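Side-chain contacts in cytoplasmic protein (Bacillus cereus, PDB 2O3L), which is of unknown function but belongs to the DUF1048 family and folds as a small all-helical domain, a left-handed superhelix: residues Y17-V20 with F21-I24; Y44-I47 with D48-A52; K23-N26 with Y27-F31; A69-A72 with D73-A77. All blocks are in the same frame, centred on the assembly; numbering follows the deposited sequence.

Interaction 1: residues Y17-V20 with F21-I24; sequences YQFV and FKKI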
loop_
_atom_site.group_PDB
_atom_site.type_symbol
_atom_site.label_atom_id
_atom_site.label_comp_id
_atom_site.label_asym_id
_atom_site.label_seq_id
_atom_site.Cartn_x
_atom_site.Cartn_y
_atom_site.Cartn_z
ATOM N N TYR A 17 -5.765 6.666 6.197
ATOM C CA TYR A 17 -4.748 6.184 5.280
ATOM C C TYR A 17 -3.889 5.108 5.953
ATOM O O TYR A 17 -3.502 4.106 5.331
ATOM C CB TYR A 17 -3.844 7.327 4.795
ATOM C CG TYR A 17 -4.318 8.055 3.566
ATOM C CD1 TYR A 17 -5.248 9.117 3.661
ATOM C CD2 TYR A 17 -3.826 7.712 2.289
ATOM C CE1 TYR A 17 -5.688 9.800 2.510
ATOM C CE2 TYR A 17 -4.259 8.385 1.122
ATOM C CZ TYR A 17 -5.188 9.422 1.249
ATOM O OH TYR A 17 -5.607 10.073 0.144
ATOM N N GLN A 18 -3.565 5.327 7.212
ATOM C CA GLN A 18 -2.797 4.359 7.968
ATOM C C GLN A 18 -3.507 3.028 8.090
ATOM O O GLN A 18 -2.852 1.994 7.955
ATOM C CB GLN A 18 -2.447 4.877 9.351
ATOM C CG GLN A 18 -1.520 6.110 9.282
ATOM C CD GLN A 18 -1.104 6.561 10.661
ATOM O OE1 GLN A 18 -0.699 5.750 11.469
ATOM N NE2 GLN A 18 -1.230 7.857 10.941
ATOM N N PHE A 19 -4.822 3.043 8.340
ATOM C CA PHE A 19 -5.540 1.797 8.614
ATOM C C PHE A 19 -5.635 1.005 7.322
ATOM O O PHE A 19 -5.434 -0.227 7.281
ATOM C CB PHE A 19 -6.917 2.094 9.188
ATOM C CG PHE A 19 -7.662 0.876 9.624
ATOM C CD1 PHE A 19 -7.272 0.181 10.755
ATOM C CD2 PHE A 19 -8.764 0.423 8.900
ATOM C CE1 PHE A 19 -7.962 -0.971 11.182
ATOM C CE2 PHE A 19 -9.455 -0.728 9.294
ATOM C CZ PHE A 19 -9.058 -1.422 10.462
ATOM N N VAL A 20 -5.906 1.723 6.241
ATOM C CA VAL A 20 -6.038 1.099 4.948
ATOM C C VAL A 20 -4.699 0.526 4.454
ATOM O O VAL A 20 -4.678 -0.561 3.918
ATOM C CB VAL A 20 -6.644 2.040 3.935
ATOM C CG1 VAL A 20 -6.602 1.426 2.522
ATOM C CG2 VAL A 20 -8.099 2.313 4.351
ATOM N N PHE A 21 -3.614 1.266 4.645
ATOM C CA PHE A 21 -2.305 0.734 4.375
ATOM C C PHE A 21 -2.032 -0.581 5.128
ATOM O O PHE A 21 -1.500 -1.512 4.558
ATOM C CB PHE A 21 -1.186 1.739 4.696
ATOM C CG PHE A 21 0.173 1.185 4.384
ATOM C CD1 PHE A 21 0.651 1.199 3.092
ATOM C CD2 PHE A 21 0.913 0.534 5.361
ATOM C CE1 PHE A 21 1.847 0.609 2.778
ATOM C CE2 PHE A 21 2.126 -0.017 5.065
ATOM C CZ PHE A 21 2.590 0.004 3.758
ATOM N N LYS A 22 -2.324 -0.591 6.419
ATOM C CA LYS A 22 -2.167 -1.775 7.248
ATOM C C LYS A 22 -3.006 -2.948 6.739
ATOM O O LYS A 22 -2.542 -4.094 6.735
ATOM C CB LYS A 22 -2.585 -1.441 8.669
ATOM C CG LYS A 22 -2.473 -2.613 9.613
ATOM C CD LYS A 22 -2.716 -2.222 11.087
ATOM C CE LYS A 22 -4.175 -2.014 11.423
ATOM N NZ LYS A 22 -4.270 -2.017 12.882
ATOM N N LYS A 23 -4.230 -2.657 6.310
ATOM C CA LYS A 23 -5.103 -3.688 5.728
ATOM C C LYS A 23 -4.423 -4.335 4.484
ATOM O O LYS A 23 -4.334 -5.522 4.381
ATOM C CB LYS A 23 -6.483 -3.123 5.400
ATOM C CG LYS A 23 -7.420 -2.910 6.583
ATOM C CD LYS A 23 -8.769 -2.262 6.206
ATOM C CE LYS A 23 -9.555 -3.028 5.128
ATOM N NZ LYS A 23 -11.023 -2.643 4.947
ATOM N N ILE A 24 -3.907 -3.518 3.591
ATOM C CA ILE A 24 -3.233 -3.944 2.377
ATOM C C ILE A 24 -1.935 -4.697 2.638
ATOM O O ILE A 24 -1.651 -5.729 2.009
ATOM C CB ILE A 24 -2.929 -2.727 1.523
ATOM C CG1 ILE A 24 -4.248 -2.123 1.049
ATOM C CG2 ILE A 24 -2.086 -3.127 0.315
ATOM C CD1 ILE A 24 -4.081 -0.823 0.317
#
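On the outer side of helix 15-31, the ring of Phe19 is flanked by the aliphatic parts of two lysines, one three and one four residues further on. Lys23 CG lies over one face of the ring, and the next carbon, CD, comes to 3.5 Å from Phe19 CE2. Lys22 approaches obliquely, with CE 3.9 Å from Phe19 CD1. The ring can meet both because its CG stands anti to the backbone N (chi1 -174°) and leans along the helix toward the residues that follow. Both lysine chains bend at chi3. Lysine suits this exposed surface, since its methylenes shield an aromatic ring while the charged end can stay in water.

A second apolar contact lies on the inner side, where Val20 CG1 meets Ile24 CD1 at 4.0 Å. Their spacing of four residues is that of one ridge of an amphipathic alpha-helix within this all-helical DUF1048 domain. Branched aliphatic residues fit here because neighbouring helices cover them: Val20 packs on Val60 and Thr64, while Ile24 reaches Leu46 and Phe71. Phe21, also buried, turns to Met7 and Val10 of helix 2-11.

The polar contacts between the two segments are main-chain i to i+4 hydrogen bonds. Phe21 N donates to Tyr17 O at 2.9 Å, and Lys23 N to Phe19 O at 2.9 Å; the bonds from Lys22 N to Gln18 O and from Ile24 N to Val20 O are slightly longer. Side-chain polar ends find partners beyond the segments, Tyr17 OH bonding to Arg58 O and Gln18 NE2 to Leu13 O.

Interaction 2: residues Y44-I47 with D48-A52; sequences YELI and DLFEA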
loop_
_atom_site.group_PDB
_atom_site.type_symbol
_atom_site.label_atom_id
_atom_site.label_comp_id
_atom_site.label_asym_id
_atom_site.label_seq_id
_atom_site.Cartn_x
_atom_site.Cartn_y
_atom_site.Cartn_z
ATOM N N TYR A 44 6.121 0.141 -1.248
ATOM C CA TYR A 44 6.776 1.451 -1.303
ATOM C C TYR A 44 6.124 2.332 -2.392
ATOM O O TYR A 44 5.902 3.539 -2.168
ATOM C CB TYR A 44 8.282 1.341 -1.483
ATOM C CG TYR A 44 9.002 0.524 -0.380
ATOM C CD1 TYR A 44 8.380 0.250 0.860
ATOM C CD2 TYR A 44 10.294 0.074 -0.560
ATOM C CE1 TYR A 44 9.043 -0.489 1.845
ATOM C CE2 TYR A 44 10.961 -0.674 0.413
ATOM C CZ TYR A 44 10.329 -0.953 1.616
ATOM O OH TYR A 44 10.983 -1.693 2.587
ATOM N N GLU A 45 5.806 1.728 -3.536
ATOM C CA GLU A 45 5.102 2.457 -4.568
ATOM C C GLU A 45 3.764 2.926 -4.032
ATOM O O GLU A 45 3.329 4.052 -4.299
ATOM C CB GLU A 45 4.926 1.634 -5.845
ATOM C CG GLU A 45 6.213 1.333 -6.562
ATOM C CD GLU A 45 6.875 2.544 -7.227
ATOM O OE1 GLU A 45 6.356 3.691 -7.137
ATOM O OE2 GLU A 45 7.906 2.317 -7.873
ATOM N N LEU A 46 3.118 2.069 -3.266
ATOM C CA LEU A 46 1.827 2.410 -2.725
ATOM C C LEU A 46 1.917 3.576 -1.719
ATOM O O LEU A 46 1.001 4.425 -1.671
ATOM C CB LEU A 46 1.154 1.211 -2.091
ATOM C CG LEU A 46 -0.266 1.456 -1.542
ATOM C CD1 LEU A 46 -1.242 1.597 -2.704
ATOM C CD2 LEU A 46 -0.653 0.286 -0.659
ATOM N N ILE A 47 3.011 3.647 -0.961
ATOM C CA ILE A 47 3.200 4.746 -0.015
ATOM C C ILE A 47 3.438 6.057 -0.780
ATOM O O ILE A 47 2.974 7.110 -0.361
ATOM C CB ILE A 47 4.394 4.453 0.926
ATOM C CG1 ILE A 47 4.012 3.286 1.858
ATOM C CG2 ILE A 47 4.827 5.684 1.710
ATOM C CD1 ILE A 47 5.191 2.594 2.509
ATOM N N ASP A 48 4.175 6.010 -1.888
ATOM C CA ASP A 48 4.296 7.192 -2.734
ATOM C C ASP A 48 2.904 7.659 -3.200
ATOM O O ASP A 48 2.603 8.849 -3.213
ATOM C CB ASP A 48 5.166 6.939 -3.961
ATOM C CG ASP A 48 6.638 7.150 -3.706
ATOM O OD1 ASP A 48 6.987 7.761 -2.686
ATOM O OD2 ASP A 48 7.456 6.710 -4.538
ATOM N N LEU A 49 2.086 6.718 -3.633
ATOM C CA LEU A 49 0.751 7.052 -4.157
ATOM C C LEU A 49 -0.147 7.622 -3.032
ATOM O O LEU A 49 -0.820 8.605 -3.224
ATOM C CB LEU A 49 0.111 5.819 -4.755
ATOM C CG LEU A 49 -1.259 5.958 -5.433
ATOM C CD1 LEU A 49 -1.112 6.571 -6.767
ATOM C CD2 LEU A 49 -1.949 4.602 -5.561
ATOM N N PHE A 50 -0.143 6.980 -1.877
ATOM C CA PHE A 50 -0.886 7.436 -0.723
ATOM C C PHE A 50 -0.392 8.794 -0.213
ATOM O O PHE A 50 -1.215 9.661 0.125
ATOM C CB PHE A 50 -0.826 6.406 0.417
ATOM C CG PHE A 50 -1.824 5.291 0.325
ATOM C CD1 PHE A 50 -2.463 4.967 -0.840
ATOM C CD2 PHE A 50 -2.084 4.509 1.461
ATOM C CE1 PHE A 50 -3.374 3.900 -0.891
ATOM C CE2 PHE A 50 -3.011 3.476 1.422
ATOM C CZ PHE A 50 -3.654 3.155 0.238
ATOM N N GLU A 51 0.920 9.026 -0.187
ATOM C CA GLU A 51 1.404 10.352 0.202
ATOM C C GLU A 51 0.946 11.433 -0.725
ATOM O O GLU A 51 0.647 12.548 -0.273
ATOM C CB GLU A 51 2.923 10.460 0.238
ATOM C CG GLU A 51 3.542 9.909 1.464
ATOM C CD GLU A 51 5.013 10.277 1.608
ATOM O OE1 GLU A 51 5.674 10.697 0.619
ATOM O OE2 GLU A 51 5.488 10.156 2.756
ATOM N N ALA A 52 0.973 11.165 -2.033
ATOM C CA ALA A 52 0.533 12.168 -2.987
ATOM C C ALA A 52 -0.954 12.454 -2.814
ATOM O O ALA A 52 -1.402 13.604 -2.789
ATOM C CB ALA A 52 0.827 11.712 -4.437
HETATM O O HOH W 1 7.844 5.792 -6.918
#
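Leu46 and Phe50 are joined through their backbones by a hydrogen bond from Phe50 N to Leu46 O of 2.8 Å, one of four successive i to i+4 bonds that carry the alpha-helix from 44-47 into 48-52. This is the middle of helix 36-56, an amphipathic helix of the all-helical domain, with an apolar side turned to other helices and an acidic flank, part of which meets Arg9 of helix 2-11.

On the apolar side Leu46 lies over one face of the Phe50 ring in a CH-pi contact: its CG sits 4.1 Å from the ring centroid and only 14° off the normal. The branch CD1 comes nearer the rim, 3.6 Å from Phe50 CE1. Phe50 CG stands anti to its own carbonyl carbon (chi1 -83°), which swings the ring back toward the preceding turn and under the leucine. A branched leucine offers a methine and a methyl to the flat ring, and both residues are also packed against Ile24 of helix 15-31; Tyr17 meets Phe50 edge-to-face.

The other flank is acidic. Glu45 OE1 and Asp48 OD2 lie 4.1 Å apart, and their like charges would be expected to disfavour this closeness. Arg9 probably offsets it in part through its salt bridges to Asp48 and Glu51. Between the two carboxylates, one water donates to Glu45 OE1 and to Asp48 OD2, each at 2.6 Å.

Interaction 3: residues K23-N26 with Y27-F31; sequences KIQN and YMWNF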
loop_
_atom_site.group_PDB
_atom_site.type_symbol
_atom_site.label_atom_id
_atom_site.label_comp_id
_atom_site.label_asym_id
_atom_site.label_seq_id
_atom_site.Cartn_x
_atom_site.Cartn_y
_atom_site.Cartn_z
ATOM N N LYS A 23 -4.230 -2.657 6.310
ATOM C CA LYS A 23 -5.103 -3.688 5.728
ATOM C C LYS A 23 -4.423 -4.335 4.484
ATOM O O LYS A 23 -4.334 -5.522 4.381
ATOM C CB LYS A 23 -6.483 -3.123 5.400
ATOM C CG LYS A 23 -7.420 -2.910 6.583
ATOM C CD LYS A 23 -8.769 -2.262 6.206
ATOM C CE LYS A 23 -9.555 -3.028 5.128
ATOM N NZ LYS A 23 -11.023 -2.643 4.947
ATOM N N ILE A 24 -3.907 -3.518 3.591
ATOM C CA ILE A 24 -3.233 -3.944 2.377
ATOM C C ILE A 24 -1.935 -4.697 2.638
ATOM O O ILE A 24 -1.651 -5.729 2.009
ATOM C CB ILE A 24 -2.929 -2.727 1.523
ATOM C CG1 ILE A 24 -4.248 -2.123 1.049
ATOM C CG2 ILE A 24 -2.086 -3.127 0.315
ATOM C CD1 ILE A 24 -4.081 -0.823 0.317
ATOM N N GLN A 25 -1.145 -4.183 3.576
ATOM C CA GLN A 25 0.084 -4.875 3.971
ATOM C C GLN A 25 -0.240 -6.285 4.487
ATOM O O GLN A 25 0.371 -7.293 4.067
ATOM C CB GLN A 25 0.815 -4.041 5.020
ATOM C CG GLN A 25 2.148 -4.560 5.396
ATOM C CD GLN A 25 2.878 -3.605 6.294
ATOM O OE1 GLN A 25 2.291 -3.094 7.245
ATOM N NE2 GLN A 25 4.172 -3.350 6.002
ATOM N N ASN A 26 -1.249 -6.382 5.339
ATOM C CA ASN A 26 -1.630 -7.680 5.844
ATOM C C ASN A 26 -2.194 -8.573 4.730
ATOM O O ASN A 26 -1.919 -9.784 4.689
ATOM C CB ASN A 26 -2.608 -7.550 7.011
ATOM C CG ASN A 26 -1.900 -7.224 8.315
ATOM O OD1 ASN A 26 -1.262 -8.096 8.923
ATOM N ND2 ASN A 26 -1.982 -5.966 8.741
ATOM N N TYR A 27 -2.998 -7.998 3.854
ATOM C CA TYR A 27 -3.595 -8.791 2.781
ATOM C C TYR A 27 -2.452 -9.425 1.930
ATOM O O TYR A 27 -2.449 -10.616 1.615
ATOM C CB TYR A 27 -4.531 -7.957 1.928
ATOM C CG TYR A 27 -5.173 -8.775 0.829
ATOM C CD1 TYR A 27 -4.490 -9.046 -0.374
ATOM C CD2 TYR A 27 -6.440 -9.271 0.973
ATOM C CE1 TYR A 27 -5.091 -9.792 -1.389
ATOM C CE2 TYR A 27 -7.055 -10.032 -0.027
ATOM C CZ TYR A 27 -6.376 -10.295 -1.191
ATOM O OH TYR A 27 -6.992 -11.051 -2.131
HETATM N N MSE A 28 -1.447 -8.623 1.632
HETATM C CA MSE A 28 -0.335 -9.064 0.788
HETATM C C MSE A 28 0.501 -10.152 1.470
HETATM O O MSE A 28 0.873 -11.132 0.853
HETATM C CB MSE A 28 0.530 -7.852 0.422
HETATM C CG MSE A 28 -0.236 -6.945 -0.513
HETATM SE SE MSE A 28 0.831 -5.451 -1.141
HETATM C CE MSE A 28 2.376 -6.392 -1.663
ATOM N N TRP A 29 0.731 -10.002 2.763
ATOM C CA TRP A 29 1.424 -11.026 3.524
ATOM C C TRP A 29 0.577 -12.313 3.669
ATOM O O TRP A 29 1.108 -13.423 3.725
ATOM C CB TRP A 29 1.724 -10.480 4.904
ATOM C CG TRP A 29 2.891 -9.528 4.995
ATOM C CD1 TRP A 29 3.964 -9.451 4.170
ATOM C CD2 TRP A 29 3.111 -8.576 6.030
ATOM N NE1 TRP A 29 4.832 -8.477 4.607
ATOM C CE2 TRP A 29 4.329 -7.934 5.760
ATOM C CE3 TRP A 29 2.363 -8.169 7.139
ATOM C CZ2 TRP A 29 4.835 -6.912 6.574
ATOM C CZ3 TRP A 29 2.868 -7.152 7.953
ATOM C CH2 TRP A 29 4.102 -6.553 7.674
ATOM N N ASN A 30 -0.739 -12.144 3.728
ATOM C CA ASN A 30 -1.640 -13.258 3.785
ATOM C C ASN A 30 -1.690 -14.015 2.479
ATOM O O ASN A 30 -1.795 -15.223 2.491
ATOM C CB ASN A 30 -3.038 -12.769 4.132
ATOM C CG ASN A 30 -3.197 -12.406 5.628
ATOM O OD1 ASN A 30 -2.381 -12.807 6.454
ATOM N ND2 ASN A 30 -4.249 -11.651 5.957
ATOM N N PHE A 31 -1.687 -13.310 1.357
ATOM C CA PHE A 31 -1.993 -13.950 0.079
ATOM C C PHE A 31 -0.860 -13.945 -0.935
ATOM O O PHE A 31 -0.958 -14.651 -1.909
ATOM C CB PHE A 31 -3.200 -13.295 -0.563
ATOM C CG PHE A 31 -4.489 -13.553 0.173
ATOM C CD1 PHE A 31 -5.211 -14.700 -0.070
ATOM C CD2 PHE A 31 -4.973 -12.643 1.083
ATOM C CE1 PHE A 31 -6.388 -14.920 0.592
ATOM C CE2 PHE A 31 -6.169 -12.855 1.730
ATOM C CZ PHE A 31 -6.862 -13.987 1.495
#
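Gln25 and Trp29 lie side by side and point the same way, the amide nearly parallel to the indole, with 12° between their planes. They stand one turn apart near the end of helix 15-31, an alpha-helix of the all-helical DUF1048 domain. Gln25 CG forms a CH-pi contact over one face of the six-membered ring, 3.6 Å from its centroid, and Gln25 CD follows at 3.5 Å from Trp29 CH2. The glutamine chain is extended (chi2 173°), which carries its amide out along the indole. A long flexible amide suits this place: its carbons cover the ring while NE2 makes a weak hydrogen bond to Gln43.

Asn26 meets the same indole differently. Its OD1 lies at the ring edge, near the plane and 4.0 Å from Trp29 CE3, with the amide turned almost perpendicular to the indole. The other amide atom, ND2, bonds back to Lys22 O.

Ile24 and Met28, a selenomethionine, run alongside one another on the buried side, their closest side-chain atoms being Ile24 CG2 and Met28 SE. The long, pliable Met28 chain goes on to touch Met39 and Val76 of two other helices. Tyr27 turns toward helix 68-82, where its hydroxyl bonds to Asp73. Beneath these side chains the i to i+4 backbone bonds persist, and the Asn30 N to Asn26 O bond measures 2.8 Å.

Interaction 4: residues A69-A72 with D73-A77; sequences ASFA and DELVA
Phe71 and Leu75, one turn apart on helix 68-82, touch through Phe71 CE2 and Leu75 CD2 at 3.8 Å, the methyl meeting the ring obliquely. Phe71 reaches along the helix to it because its CG is anti to the backbone N (chi1 -179°). Leu75 N also donates to Phe71 O at 2.9 Å, though with an N-H...O angle of only 136°, so this bond is noticeably bent. In the next pair the bond from Val76 N to Ala72 O, 2.7 Å long, is much straighter (168°). Val76 CG1 comes close to that same carbonyl oxygen, 3.2 Å from Ala72 O.

On the outward side a water donates to Ser70 O at 3.0 Å and, weakly, to Asp73 OD2. Ser70 O therefore has two donors, the other being Glu74 N. Small or polar residues suit this flank, where the helix meets solvent.

Further out, two neighbouring helices pack against these groups. Asp73 OD1 is hydrogen-bonded to Tyr27 OH of helix 15-31, and this holds one oxygen of the carboxylate while OD2 faces the water. The tyrosine ring also rests on Ala69 and Ala72, whose small methyls allow helix 15-31 to come close. Phe71 and Leu75 both reach Leu46 of helix 36-56, and Val76 touches Met28 and Met39. Near the start of the helix, the side chain of Asp67 accepts a hydrogen bond from Ser70 N. Such a pattern, apolar residues facing in and Ser70 and Glu74 on the outer flank with Asp73 at its border, is that of an amphipathic alpha-helix packed on the surface of a helical domain.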
loop_
_atom_site.group_PDB
_atom_site.type_symbol
_atom_site.label_atom_id
_atom_site.label_comp_id
_atom_site.label_asym_id
_atom_site.label_seq_id
_atom_site.Cartn_x
_atom_site.Cartn_y
_atom_site.Cartn_z
ATOM N N ALA A 69 -9.709 -5.455 -0.342
ATOM C CA ALA A 69 -9.143 -6.749 -0.708
ATOM C C ALA A 69 -8.968 -6.860 -2.214
ATOM O O ALA A 69 -7.966 -7.365 -2.688
ATOM C CB ALA A 69 -10.024 -7.914 -0.192
ATOM N N SER A 70 -9.941 -6.362 -2.971
ATOM C CA SER A 70 -9.864 -6.443 -4.404
ATOM C C SER A 70 -8.758 -5.514 -4.947
ATOM O O SER A 70 -8.071 -5.874 -5.899
ATOM C CB SER A 70 -11.223 -6.159 -5.020
ATOM O OG SER A 70 -11.072 -5.991 -6.393
ATOM N N PHE A 71 -8.576 -4.354 -4.326
ATOM C CA PHE A 71 -7.456 -3.473 -4.623
ATOM C C PHE A 71 -6.099 -4.180 -4.377
ATOM O O PHE A 71 -5.233 -4.210 -5.252
ATOM C CB PHE A 71 -7.534 -2.207 -3.762
ATOM C CG PHE A 71 -6.436 -1.236 -4.023
ATOM C CD1 PHE A 71 -6.459 -0.441 -5.155
ATOM C CD2 PHE A 71 -5.347 -1.144 -3.175
ATOM C CE1 PHE A 71 -5.416 0.455 -5.405
ATOM C CE2 PHE A 71 -4.304 -0.262 -3.420
ATOM C CZ PHE A 71 -4.338 0.532 -4.555
ATOM N N ALA A 72 -5.942 -4.751 -3.189
ATOM C CA ALA A 72 -4.699 -5.380 -2.803
ATOM C C ALA A 72 -4.460 -6.584 -3.692
ATOM O O ALA A 72 -3.338 -6.816 -4.144
ATOM C CB ALA A 72 -4.727 -5.758 -1.342
ATOM N N ASP A 73 -5.544 -7.257 -4.047
ATOM C CA ASP A 73 -5.484 -8.448 -4.832
ATOM C C ASP A 73 -4.967 -8.079 -6.208
ATOM O O ASP A 73 -4.122 -8.772 -6.745
ATOM C CB ASP A 73 -6.860 -9.104 -4.899
ATOM C CG ASP A 73 -6.813 -10.474 -5.451
ATOM O OD1 ASP A 73 -6.038 -11.293 -4.918
ATOM O OD2 ASP A 73 -7.561 -10.744 -6.402
ATOM N N GLU A 74 -5.429 -6.965 -6.753
ATOM C CA GLU A 74 -4.972 -6.511 -8.059
ATOM C C GLU A 74 -3.569 -5.908 -7.994
ATOM O O GLU A 74 -2.890 -5.766 -8.990
ATOM C CB GLU A 74 -5.925 -5.462 -8.607
ATOM C CG GLU A 74 -5.846 -5.312 -10.106
ATOM C CD GLU A 74 -6.772 -4.235 -10.628
ATOM O OE1 GLU A 74 -7.743 -3.884 -9.911
ATOM O OE2 GLU A 74 -6.515 -3.733 -11.754
ATOM N N LEU A 75 -3.162 -5.492 -6.821
ATOM C CA LEU A 75 -1.822 -5.017 -6.594
ATOM C C LEU A 75 -0.867 -6.241 -6.507
ATOM O O LEU A 75 0.148 -6.265 -7.152
ATOM C CB LEU A 75 -1.842 -4.183 -5.305
ATOM C CG LEU A 75 -0.897 -3.034 -5.064
ATOM C CD1 LEU A 75 -0.916 -1.970 -6.147
ATOM C CD2 LEU A 75 -1.251 -2.441 -3.721
ATOM N N VAL A 76 -1.208 -7.274 -5.743
ATOM C CA VAL A 76 -0.372 -8.467 -5.730
ATOM C C VAL A 76 -0.343 -9.143 -7.093
ATOM O O VAL A 76 0.583 -9.880 -7.358
ATOM C CB VAL A 76 -0.766 -9.570 -4.643
ATOM C CG1 VAL A 76 -1.130 -8.960 -3.324
ATOM C CG2 VAL A 76 -1.880 -10.530 -5.116
ATOM N N ALA A 77 -1.355 -8.932 -7.938
ATOM C CA ALA A 77 -1.398 -9.590 -9.256
ATOM C C ALA A 77 -0.536 -8.831 -10.244
ATOM O O ALA A 77 0.246 -9.418 -10.960
ATOM C CB ALA A 77 -2.841 -9.716 -9.771
HETATM O O HOH W 2 -8.964 -8.015 -7.726
#

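All four are one-turn contacts within helices. Interactions 1 and 3 overlap on helix 15-31, sharing Lys23 and Ile24, while interaction 2 belongs to helix 36-56 and interaction 4 to helix 68-82. The first three are partly buried; interaction 4 is a surface contact. Ile24 is where they converge, with its CD1 3.7 Å from both Leu46 CD2 and Phe71 CD2. Interactions 2 and 4 lie on opposite sides of the chain's centre, yet still touch through Leu46. Chemistry follows position: aliphatic and aromatic packing inside, lysine methylenes on a ring or water-bridged acids outside. Interactions 3 and 4 are also joined by a polar contact between their helices.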